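Hypothetical membrane protein (Corynebacterium glutamicum, PDB 6JSA) binds heme through its C-terminal HtaA domain, the part in this structure, and probably passes it along the heme uptake machinery of Corynebacteria. Local coordinates at residues G13-F18 and D148-G153; Y21-G24 and S30-L33; S66-G71 and D77-N82. All coordinates share one frame; numbering follows the deposited sequence. Where two conformers were deposited one is given.

Contact 1. Residues G13-F18 and D148-G153; sequences GVKASF and DFYTPG. With HEM (protoporphyrin IX containing Fe), chain B.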
loop_
_atom_site.group_PDB
_atom_site.type_symbol
_atom_site.label_atom_id
_atom_site.label_comp_id
_atom_site.label_asym_id
_atom_site.label_seq_id
_atom_site.Cartn_x
_atom_site.Cartn_y
_atom_site.Cartn_z
ATOM N N GLY A 13 3.022 -2.573 -6.094
ATOM C CA GLY A 13 4.246 -3.304 -5.858
ATOM C C GLY A 13 5.081 -2.851 -4.679
ATOM O O GLY A 13 6.159 -3.414 -4.463
ATOM N N VAL A 14 4.602 -1.881 -3.900
ATOM C CA VAL A 14 5.365 -1.199 -2.857
ATOM C C VAL A 14 6.422 -0.330 -3.524
ATOM O O VAL A 14 6.242 0.886 -3.644
ATOM C CB VAL A 14 5.925 -2.132 -1.765
ATOM C CG1 VAL A 14 6.634 -1.307 -0.704
ATOM C CG2 VAL A 14 4.785 -2.940 -1.137
ATOM N N LYS A 15 7.510 -0.943 -3.992
ATOM C CA LYS A 15 8.461 -0.247 -4.856
ATOM C C LYS A 15 9.241 -1.306 -5.616
ATOM O O LYS A 15 9.777 -2.232 -5.000
ATOM C CB LYS A 15 9.420 0.636 -4.047
ATOM C CG LYS A 15 10.235 1.607 -4.899
ATOM C CD LYS A 15 11.093 2.494 -4.017
ATOM C CE LYS A 15 11.820 3.617 -4.765
ATOM N NZ LYS A 15 12.388 3.264 -6.086
ATOM N N ALA A 16 9.300 -1.183 -6.947
ATOM C CA ALA A 16 9.954 -2.227 -7.736
ATOM C C ALA A 16 11.406 -2.416 -7.313
ATOM O O ALA A 16 11.880 -3.554 -7.170
ATOM C CB ALA A 16 9.871 -1.912 -9.226
ATOM N N SER A 17 12.133 -1.315 -7.099
ATOM C CA SER A 17 13.532 -1.449 -6.714
ATOM C C SER A 17 13.671 -2.091 -5.338
ATOM O O SER A 17 14.670 -2.765 -5.069
ATOM C CB SER A 17 14.247 -0.097 -6.798
ATOM O OG SER A 17 13.728 0.825 -5.861
ATOM N N PHE A 18 12.689 -1.891 -4.453
ATOM C CA PHE A 18 12.705 -2.579 -3.164
ATOM C C PHE A 18 12.517 -4.083 -3.331
ATOM O O PHE A 18 13.223 -4.871 -2.695
ATOM C CB PHE A 18 11.642 -2.001 -2.228
ATOM C CG PHE A 18 11.701 -2.556 -0.832
ATOM C CD1 PHE A 18 12.807 -2.306 -0.032
ATOM C CD2 PHE A 18 10.662 -3.316 -0.321
ATOM C CE1 PHE A 18 12.881 -2.794 1.258
ATOM C CE2 PHE A 18 10.721 -3.814 0.974
ATOM C CZ PHE A 18 11.838 -3.553 1.767
ATOM N N ASP A 148 15.180 4.630 6.897
ATOM C CA ASP A 148 15.749 5.866 6.374
ATOM C C ASP A 148 16.536 5.668 5.083
ATOM O O ASP A 148 17.296 6.559 4.685
ATOM C CB ASP A 148 16.590 6.619 7.417
ATOM C CG ASP A 148 15.821 6.896 8.700
ATOM O OD1 ASP A 148 14.645 7.320 8.633
ATOM O OD2 ASP A 148 16.407 6.690 9.783
ATOM N N PHE A 149 16.369 4.527 4.399
ATOM C CA PHE A 149 17.002 4.373 3.092
ATOM C C PHE A 149 16.301 5.182 2.008
ATOM O O PHE A 149 16.929 5.503 0.992
ATOM C CB PHE A 149 17.108 2.900 2.690
ATOM C CG PHE A 149 18.247 2.169 3.348
ATOM C CD1 PHE A 149 18.076 1.527 4.563
ATOM C CD2 PHE A 149 19.497 2.133 2.745
ATOM C CE1 PHE A 149 19.130 0.845 5.160
ATOM C CE2 PHE A 149 20.561 1.461 3.338
ATOM C CZ PHE A 149 20.381 0.819 4.544
ATOM N N TYR A 150 15.024 5.504 2.190
ATOM C CA TYR A 150 14.307 6.435 1.333
ATOM C C TYR A 150 13.942 7.642 2.178
ATOM O O TYR A 150 13.547 7.494 3.337
ATOM C CB TYR A 150 12.990 5.846 0.820
ATOM C CG TYR A 150 13.064 4.532 0.079
ATOM C CD1 TYR A 150 14.003 4.314 -0.919
ATOM C CD2 TYR A 150 12.168 3.510 0.371
ATOM C CE1 TYR A 150 14.059 3.106 -1.600
ATOM C CE2 TYR A 150 12.210 2.306 -0.307
ATOM C CZ TYR A 150 13.154 2.105 -1.289
ATOM O OH TYR A 150 13.197 0.897 -1.950
ATOM N N THR A 151 14.043 8.832 1.593
ATOM C CA THR A 151 13.657 10.061 2.267
ATOM C C THR A 151 12.151 10.287 2.139
ATOM O O THR A 151 11.508 9.784 1.210
ATOM C CB THR A 151 14.359 11.241 1.605
ATOM O OG1 THR A 151 14.065 11.221 0.204
ATOM C CG2 THR A 151 15.874 11.193 1.834
ATOM N N PRO A 152 11.568 11.070 3.048
ATOM C CA PRO A 152 10.165 11.465 2.873
ATOM C C PRO A 152 9.965 12.164 1.534
ATOM O O PRO A 152 10.767 13.006 1.124
ATOM C CB PRO A 152 9.921 12.421 4.047
ATOM C CG PRO A 152 10.930 12.012 5.088
ATOM C CD PRO A 152 12.149 11.594 4.301
ATOM N N GLY A 153 8.894 11.791 0.839
ATOM C CA GLY A 153 8.617 12.324 -0.476
ATOM C C GLY A 153 9.126 11.486 -1.623
ATOM O O GLY A 153 8.777 11.764 -2.778
HETATM C CHA HEM B . 19.464 -0.733 0.207
HETATM C CHB HEM B . 22.673 -2.717 3.229
HETATM C CHC HEM B . 19.164 -3.403 6.490
HETATM C CHD HEM B . 16.047 -1.072 3.630
HETATM C C1A HEM B . 20.630 -1.243 0.727
HETATM C C2A HEM B . 21.899 -1.324 0.031
HETATM C C3A HEM B . 22.794 -1.872 0.856
HETATM C C4A HEM B . 22.115 -2.136 2.114
HETATM C CMA HEM B . 24.284 -2.177 0.558
HETATM C CAA HEM B . 22.106 -0.904 -1.432
HETATM C CBA HEM B . 21.528 -2.053 -2.267
HETATM C CGA HEM B . 21.571 -1.756 -3.743
HETATM O O1A HEM B . 21.672 -0.568 -4.127
HETATM O O2A HEM B . 21.481 -2.716 -4.546
HETATM C C1B HEM B . 21.999 -3.133 4.354
HETATM C C2B HEM B . 22.543 -3.924 5.438
HETATM C C3B HEM B . 21.573 -4.111 6.347
HETATM C C4B HEM B . 20.386 -3.443 5.850
HETATM C CMB HEM B . 24.000 -4.415 5.467
HETATM C CAB HEM B . 21.585 -4.876 7.692
HETATM C CBB HEM B . 22.598 -5.614 8.162
HETATM C C1C HEM B . 18.016 -2.802 6.022
HETATM C C2C HEM B . 16.779 -2.670 6.761
HETATM C C3C HEM B . 15.899 -2.053 5.968
HETATM C C4C HEM B . 16.567 -1.740 4.713
HETATM C CMC HEM B . 16.530 -3.197 8.190
HETATM C CAC HEM B . 14.441 -1.710 6.356
HETATM C CBC HEM B . 13.438 -1.877 5.478
HETATM C C1D HEM B . 16.715 -0.761 2.470
HETATM C C2D HEM B . 16.149 -0.042 1.356
HETATM C C3D HEM B . 17.083 0.053 0.411
HETATM C C4D HEM B . 18.274 -0.616 0.889
HETATM C CMD HEM B . 14.716 0.513 1.305
HETATM C CAD HEM B . 16.927 0.721 -0.972
HETATM C CBD HEM B . 16.534 -0.377 -1.969
HETATM C CGD HEM B . 16.264 0.237 -3.319
HETATM O O1D HEM B . 17.227 0.446 -4.099
HETATM O O2D HEM B . 15.077 0.518 -3.619
HETATM N NA HEM B . 20.792 -1.747 2.002
HETATM N NB HEM B . 20.674 -2.867 4.632
HETATM N NC HEM B . 17.856 -2.218 4.774
HETATM N ND HEM B . 18.019 -1.102 2.160
HETATM FE FE HEM B . 19.256 -2.260 3.278
#
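The heme propionate site joins the start of helix 16-23 to the loop 148-153, where Tyr150 meets Lys15 and Phe18. Tyr150 OH lies 3.3 Å from Phe18 CB, which comes to the edge of the tyrosine ring, near its plane. The two side chains cross at about a right angle. Lys15 runs obliquely past the phenol end, its CD 3.4 Å from Tyr150 OH. No hydrogen bond links the two segments directly. They share a ligand atom instead. Tyr150 OH donates to HEM O2D at 2.5 Å, and Ser17 OG donates to the same oxygen at 2.6 Å. Ser17 sits in the first turn of the helix, with Lys15 as its N-cap residue. Its chi1 of 65° sets OG between the backbone N and the carbonyl carbon. There OG also accepts a bond from Lys15 NZ at 2.8 Å, so the lysine is a second-shell partner that probably makes the site more positive. The heme methyl CMD lies over one face of the Tyr150 ring, toward its rim. Phe149 spreads one ring face over the porphyrin, with HEM ND 3.4 Å above the ring plane, over its centre. Phe146 meets both Phe18 and Tyr150 edge-to-face.

Contact 2. Residues Y21-G24 and S30-L33; sequences YIRG and SWTL. With HEM (protoporphyrin IX containing Fe), chain B.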
loop_
_atom_site.group_PDB
_atom_site.type_symbol
_atom_site.label_atom_id
_atom_site.label_comp_id
_atom_site.label_asym_id
_atom_site.label_seq_id
_atom_site.Cartn_x
_atom_site.Cartn_y
_atom_site.Cartn_z
ATOM N N TYR A 21 15.775 -5.430 -4.613
ATOM C CA TYR A 21 16.743 -5.443 -3.524
ATOM C C TYR A 21 16.481 -6.612 -2.580
ATOM O O TYR A 21 17.400 -7.369 -2.237
ATOM C CB TYR A 21 16.677 -4.106 -2.789
ATOM C CG TYR A 21 17.276 -4.120 -1.411
ATOM C CD1 TYR A 21 18.646 -4.271 -1.229
ATOM C CD2 TYR A 21 16.474 -3.975 -0.288
ATOM C CE1 TYR A 21 19.190 -4.275 0.033
ATOM C CE2 TYR A 21 17.007 -3.972 0.978
ATOM C CZ TYR A 21 18.365 -4.130 1.128
ATOM O OH TYR A 21 18.895 -4.149 2.378
ATOM N N ILE A 22 15.227 -6.783 -2.153
ATOM C CA ILE A 22 14.899 -7.855 -1.214
ATOM C C ILE A 22 15.314 -9.212 -1.776
ATOM O O ILE A 22 15.893 -10.045 -1.069
ATOM C CB ILE A 22 13.401 -7.826 -0.863
ATOM C CG1 ILE A 22 13.087 -6.625 0.032
ATOM C CG2 ILE A 22 12.973 -9.145 -0.232
ATOM C CD1 ILE A 22 13.664 -6.714 1.433
ATOM N N ARG A 23 15.017 -9.457 -3.051
ATOM C CA ARG A 23 15.294 -10.746 -3.672
ATOM C C ARG A 23 16.704 -10.848 -4.233
ATOM O O ARG A 23 17.093 -11.928 -4.689
ATOM C CB ARG A 23 14.260 -11.033 -4.770
ATOM C CG ARG A 23 12.837 -11.103 -4.225
ATOM C CD ARG A 23 11.874 -11.816 -5.156
ATOM N NE ARG A 23 11.480 -11.003 -6.303
ATOM C CZ ARG A 23 10.536 -11.365 -7.169
ATOM N NH1 ARG A 23 9.887 -12.518 -7.008
ATOM N NH2 ARG A 23 10.232 -10.575 -8.188
ATOM N N GLY A 24 17.482 -9.767 -4.170
ATOM C CA GLY A 24 18.803 -9.722 -4.756
ATOM C C GLY A 24 19.883 -10.261 -3.835
ATOM O O GLY A 24 19.626 -10.787 -2.750
ATOM N N SER A 30 13.465 -12.312 0.958
ATOM C CA SER A 30 12.258 -12.820 0.320
ATOM C C SER A 30 11.077 -12.109 0.963
ATOM O O SER A 30 11.240 -11.237 1.821
ATOM C CB SER A 30 12.146 -14.330 0.513
ATOM O OG SER A 30 12.090 -14.631 1.894
ATOM N N TRP A 31 9.881 -12.489 0.548
ATOM C CA TRP A 31 8.681 -12.053 1.239
ATOM C C TRP A 31 7.713 -13.217 1.309
ATOM O O TRP A 31 7.800 -14.172 0.530
ATOM C CB TRP A 31 8.008 -10.855 0.572
ATOM C CG TRP A 31 7.599 -11.077 -0.847
ATOM C CD1 TRP A 31 6.540 -11.820 -1.293
ATOM C CD2 TRP A 31 8.212 -10.511 -2.011
ATOM N NE1 TRP A 31 6.473 -11.765 -2.660
ATOM C CE2 TRP A 31 7.486 -10.969 -3.128
ATOM C CE3 TRP A 31 9.319 -9.673 -2.217
ATOM C CZ2 TRP A 31 7.818 -10.611 -4.431
ATOM C CZ3 TRP A 31 9.646 -9.314 -3.513
ATOM C CH2 TRP A 31 8.895 -9.782 -4.604
ATOM N N THR A 32 6.812 -13.144 2.277
ATOM C CA THR A 32 5.676 -14.046 2.330
ATOM C C THR A 32 4.394 -13.229 2.371
ATOM O O THR A 32 4.378 -12.066 2.791
ATOM C CB THR A 32 5.750 -15.030 3.511
ATOM O OG1 THR A 32 5.631 -14.313 4.744
ATOM C CG2 THR A 32 7.059 -15.812 3.481
ATOM N N LEU A 33 3.323 -13.864 1.908
ATOM C CA LEU A 33 2.034 -13.229 1.684
ATOM C C LEU A 33 0.963 -13.991 2.436
ATOM O O LEU A 33 0.952 -15.226 2.445
ATOM C CB LEU A 33 1.685 -13.250 0.197
ATOM C CG LEU A 33 2.718 -12.560 -0.697
ATOM C CD1 LEU A 33 2.292 -12.630 -2.158
ATOM C CD2 LEU A 33 2.956 -11.102 -0.268
HETATM C CHA HEM B . 19.464 -0.733 0.207
HETATM C CHB HEM B . 22.673 -2.717 3.229
HETATM C CHC HEM B . 19.164 -3.403 6.490
HETATM C CHD HEM B . 16.047 -1.072 3.630
HETATM C C1A HEM B . 20.630 -1.243 0.727
HETATM C C2A HEM B . 21.899 -1.324 0.031
HETATM C C3A HEM B . 22.794 -1.872 0.856
HETATM C C4A HEM B . 22.115 -2.136 2.114
HETATM C CMA HEM B . 24.284 -2.177 0.558
HETATM C CAA HEM B . 22.106 -0.904 -1.432
HETATM C CBA HEM B . 21.528 -2.053 -2.267
HETATM C CGA HEM B . 21.571 -1.756 -3.743
HETATM O O1A HEM B . 21.672 -0.568 -4.127
HETATM O O2A HEM B . 21.481 -2.716 -4.546
HETATM C C1B HEM B . 21.999 -3.133 4.354
HETATM C C2B HEM B . 22.543 -3.924 5.438
HETATM C C3B HEM B . 21.573 -4.111 6.347
HETATM C C4B HEM B . 20.386 -3.443 5.850
HETATM C CMB HEM B . 24.000 -4.415 5.467
HETATM C CAB HEM B . 21.585 -4.876 7.692
HETATM C CBB HEM B . 22.598 -5.614 8.162
HETATM C C1C HEM B . 18.016 -2.802 6.022
HETATM C C2C HEM B . 16.779 -2.670 6.761
HETATM C C3C HEM B . 15.899 -2.053 5.968
HETATM C C4C HEM B . 16.567 -1.740 4.713
HETATM C CMC HEM B . 16.530 -3.197 8.190
HETATM C CAC HEM B . 14.441 -1.710 6.356
HETATM C CBC HEM B . 13.438 -1.877 5.478
HETATM C C1D HEM B . 16.715 -0.761 2.470
HETATM C C2D HEM B . 16.149 -0.042 1.356
HETATM C C3D HEM B . 17.083 0.053 0.411
HETATM C C4D HEM B . 18.274 -0.616 0.889
HETATM C CMD HEM B . 14.716 0.513 1.305
HETATM C CAD HEM B . 16.927 0.721 -0.972
HETATM C CBD HEM B . 16.534 -0.377 -1.969
HETATM C CGD HEM B . 16.264 0.237 -3.319
HETATM O O1D HEM B . 17.227 0.446 -4.099
HETATM O O2D HEM B . 15.077 0.518 -3.619
HETATM N NA HEM B . 20.792 -1.747 2.002
HETATM N NB HEM B . 20.674 -2.867 4.632
HETATM N NC HEM B . 17.856 -2.218 4.774
HETATM N ND HEM B . 18.019 -1.102 2.160
HETATM FE FE HEM B . 19.256 -2.260 3.278
#
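Arg23 reaches Trp31 because its chain bends at chi3 (-76°), which brings the guanidinium alongside the indole. Trp31 meets it with CG set between its own backbone N and carbonyl carbon (chi1 59°). The six-membered part of the indole is the part touched. Arg23 NE comes to 3.3 Å from Trp31 CH2, and Arg23 CG packs 3.7 Å from Trp31 CZ3. Trp31 CH2 lies over one face of the guanidinium, toward its rim. The two planes are 35° apart, so the groups overlap at a tilt. Ile22 fills the inner side of the contact. Its CG2 branch approaches the strand backbone, 3.4 Å from Ser30 O, and touches Trp31 CE3 at 4.2 Å.

The contact packs residues 21-23 of the helix against strand 30-34. A short loop joins them, and Ile22 and Gly29 share a backbone hydrogen bond. Between the two segments themselves there is packing but no hydrogen bond. Phe38 and Phe43 add further rings around Trp31.

Tyr21, next to Ile22 in the helix, faces the heme. HEM C4D lies over one face of its ring. Tyr21 OH binds the iron, HEM FE, at 2.1 Å as the axial ligand. His72 is hydrogen-bonded to the same OH. The phenol oxygen therefore has two partners, the iron and a second-shell histidine that probably helps to position it. Held in this way, the oxygen probably has phenolate character, which would suit a ferric heme.

Contact 3. Residues S66-G71 and D77-N82; sequences SIHFTG and DMQIAN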
loop_
_atom_site.group_PDB
_atom_site.type_symbol
_atom_site.label_atom_id
_atom_site.label_comp_id
_atom_site.label_asym_id
_atom_site.label_seq_id
_atom_site.Cartn_x
_atom_site.Cartn_y
_atom_site.Cartn_z
ATOM N N SER A 66 -1.591 -9.292 4.468
ATOM C CA SER A 66 -0.292 -8.769 4.857
ATOM C C SER A 66 0.814 -9.262 3.933
ATOM O O SER A 66 0.738 -10.348 3.345
ATOM C CB SER A 66 0.043 -9.132 6.302
ATOM O OG SER A 66 0.026 -10.525 6.483
ATOM N N ILE A 67 1.847 -8.428 3.829
ATOM C CA ILE A 67 3.109 -8.743 3.176
ATOM C C ILE A 67 4.184 -8.702 4.248
ATOM O O ILE A 67 4.224 -7.760 5.048
ATOM C CB ILE A 67 3.442 -7.703 2.093
ATOM C CG1 ILE A 67 2.280 -7.533 1.111
ATOM C CG2 ILE A 67 4.751 -8.079 1.395
ATOM C CD1 ILE A 67 2.389 -6.268 0.313
ATOM N N HIS A 68 5.070 -9.697 4.248
ATOM C CA HIS A 68 6.138 -9.793 5.242
ATOM C C HIS A 68 7.467 -9.912 4.501
ATOM O O HIS A 68 7.795 -10.975 3.963
ATOM C CB HIS A 68 5.903 -10.990 6.155
ATOM C CG HIS A 68 6.762 -10.993 7.379
ATOM N ND1 HIS A 68 6.602 -11.909 8.396
ATOM C CD2 HIS A 68 7.787 -10.190 7.755
ATOM C CE1 HIS A 68 7.491 -11.672 9.343
ATOM N NE2 HIS A 68 8.223 -10.634 8.978
ATOM N N PHE A 69 8.232 -8.817 4.467
ATOM C CA PHE A 69 9.558 -8.804 3.851
ATOM C C PHE A 69 10.605 -9.190 4.885
ATOM O O PHE A 69 10.546 -8.747 6.034
ATOM C CB PHE A 69 9.901 -7.396 3.361
ATOM C CG PHE A 69 9.008 -6.869 2.269
ATOM C CD1 PHE A 69 9.194 -7.256 0.951
ATOM C CD2 PHE A 69 8.013 -5.943 2.559
ATOM C CE1 PHE A 69 8.403 -6.746 -0.057
ATOM C CE2 PHE A 69 7.212 -5.433 1.552
ATOM C CZ PHE A 69 7.408 -5.833 0.245
ATOM N N THR A 70 11.587 -9.990 4.467
ATOM C CA THR A 70 12.727 -10.312 5.321
ATOM C C THR A 70 14.009 -10.242 4.508
ATOM O O THR A 70 14.003 -10.376 3.283
ATOM C CB THR A 70 12.598 -11.701 5.952
ATOM O OG1 THR A 70 12.462 -12.680 4.918
ATOM C CG2 THR A 70 11.402 -11.766 6.886
ATOM N N GLY A 71 15.116 -10.030 5.214
ATOM C CA GLY A 71 16.419 -9.953 4.573
ATOM C C GLY A 71 17.499 -9.849 5.627
ATOM O O GLY A 71 17.221 -9.669 6.817
ATOM N N ASP A 77 13.034 -6.866 8.595
ATOM C CA ASP A 77 11.795 -7.549 8.951
ATOM C C ASP A 77 10.716 -6.468 8.893
ATOM O O ASP A 77 10.590 -5.664 9.820
ATOM C CB ASP A 77 11.934 -8.149 10.344
ATOM C CG ASP A 77 10.741 -8.992 10.760
ATOM O OD1 ASP A 77 9.628 -8.804 10.218
ATOM O OD2 ASP A 77 10.925 -9.840 11.656
ATOM N N MET A 78 9.968 -6.444 7.792
ATOM C CA MET A 78 9.020 -5.370 7.522
ATOM C C MET A 78 7.673 -5.980 7.177
ATOM O O MET A 78 7.564 -6.753 6.222
ATOM C CB MET A 78 9.505 -4.480 6.376
ATOM C CG MET A 78 8.583 -3.303 6.119
ATOM S SD MET A 78 9.198 -2.274 4.774
ATOM C CE MET A 78 8.301 -0.755 5.072
ATOM N N GLN A 79 6.654 -5.623 7.947
ATOM C CA GLN A 79 5.302 -6.107 7.728
ATOM C C GLN A 79 4.411 -4.938 7.345
ATOM O O GLN A 79 4.417 -3.900 8.015
ATOM C CB GLN A 79 4.761 -6.767 8.995
ATOM C CG GLN A 79 5.588 -7.945 9.479
ATOM C CD GLN A 79 5.049 -8.514 10.766
ATOM O OE1 GLN A 79 3.877 -8.887 10.849
ATOM N NE2 GLN A 79 5.893 -8.572 11.787
ATOM N N ILE A 80 3.640 -5.121 6.277
ATOM C CA ILE A 80 2.648 -4.151 5.826
ATOM C C ILE A 80 1.317 -4.891 5.741
ATOM O O ILE A 80 1.213 -5.906 5.038
ATOM C CB ILE A 80 3.021 -3.552 4.459
ATOM C CG1 ILE A 80 4.409 -2.900 4.508
ATOM C CG2 ILE A 80 1.961 -2.554 4.006
ATOM C CD1 ILE A 80 4.897 -2.393 3.174
ATOM N N ALA A 81 0.305 -4.401 6.459
ATOM C CA ALA A 81 -0.964 -5.119 6.529
ATOM C C ALA A 81 -2.149 -4.168 6.425
ATOM O O ALA A 81 -2.062 -2.983 6.755
ATOM C CB ALA A 81 -1.086 -5.913 7.829
ATOM N N ASN A 82 -3.278 -4.719 5.973
ATOM C CA ASN A 82 -4.561 -4.010 6.000
ATOM C C ASN A 82 -4.491 -2.663 5.279
ATOM O O ASN A 82 -4.839 -1.608 5.833
ATOM C CB ASN A 82 -5.048 -3.844 7.437
ATOM C CG ASN A 82 -5.293 -5.158 8.109
ATOM O OD1 ASN A 82 -5.988 -6.012 7.564
ATOM N ND2 ASN A 82 -4.722 -5.341 9.293
#
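Asp77, near the start of strand 76-88, takes a hydrogen bond from His68, NE2 to OD1 at 2.6 Å. With CG anti to the backbone N (chi1 -175°), the carboxylate reaches diagonally across to His68, two residues before Asp77's bridge partner Thr70. The bond is bent, 146° at the hydrogen. His68 NE2 meets OD1 from above the carboxylate plane, 43° out of it. His68 was modelled in two conformers, and its side-chain contacts are those of the one described. In that conformer a charged carboxylate might raise the histidine's affinity for a second proton.

Met78 pairs with Phe69 through two backbone bonds, Phe69 N to Met78 O (2.8 Å) and Met78 N to Phe69 O. Met78 SD stands obliquely to the Phe69 ring, 5.5 Å from its centroid, a loose Met-aromatic contact.

This is the antiparallel ladder of a beta hairpin made by strands 66-71 and 76-88. Strand 30-34 pairs with the other side of 66-71, and strand 91-101 pairs with 76-88. Phe69, Met78, Ile67 and Ile80 share one buried face. His68, Asp77 and Gln79 lie on the other.

Gln79 stands beside this conformer of His68, its bridge partner, and points the same way. Its CG sits over the imidazole face as a CH-pi contact, 3.8 Å from the ring centroid. Ile80 forms the next hydrogen-bonded pair, Ile67 N to Ile80 O at 2.9 Å, with Ile80 N to Ile67 O as its partner. Ile80 CD1 meets the edge of the Phe69 ring, 4.2 Å from CE2. Ala81 CB packs 3.7 Å from Ser66 CB.

Contacts 1 and 2 share helix 16-23, and both touch the heme. Contact 1 holds a propionate and contact 2 supplies the axial ligand; their centres are about 14 Å apart. Contact 3 touches both. Phe18 CE2 of contact 1 packs 3.7 Å from Phe69 CG of contact 3, and Phe18 CZ is 4.2 Å from Met78 SD. The side chain of Met78 is itself about 4 Å from the heme. Contacts 2 and 3, with centres about 10 Å apart, reach the same sheet, in which strands 30-34 and 66-71 are neighbours. Probable hydrogen bonds join Thr32 O to His68 N and Ser30 O to Thr70 N, each 2.9 Å. Contacts 2 and 3 both lie within the loop closed by contact 1.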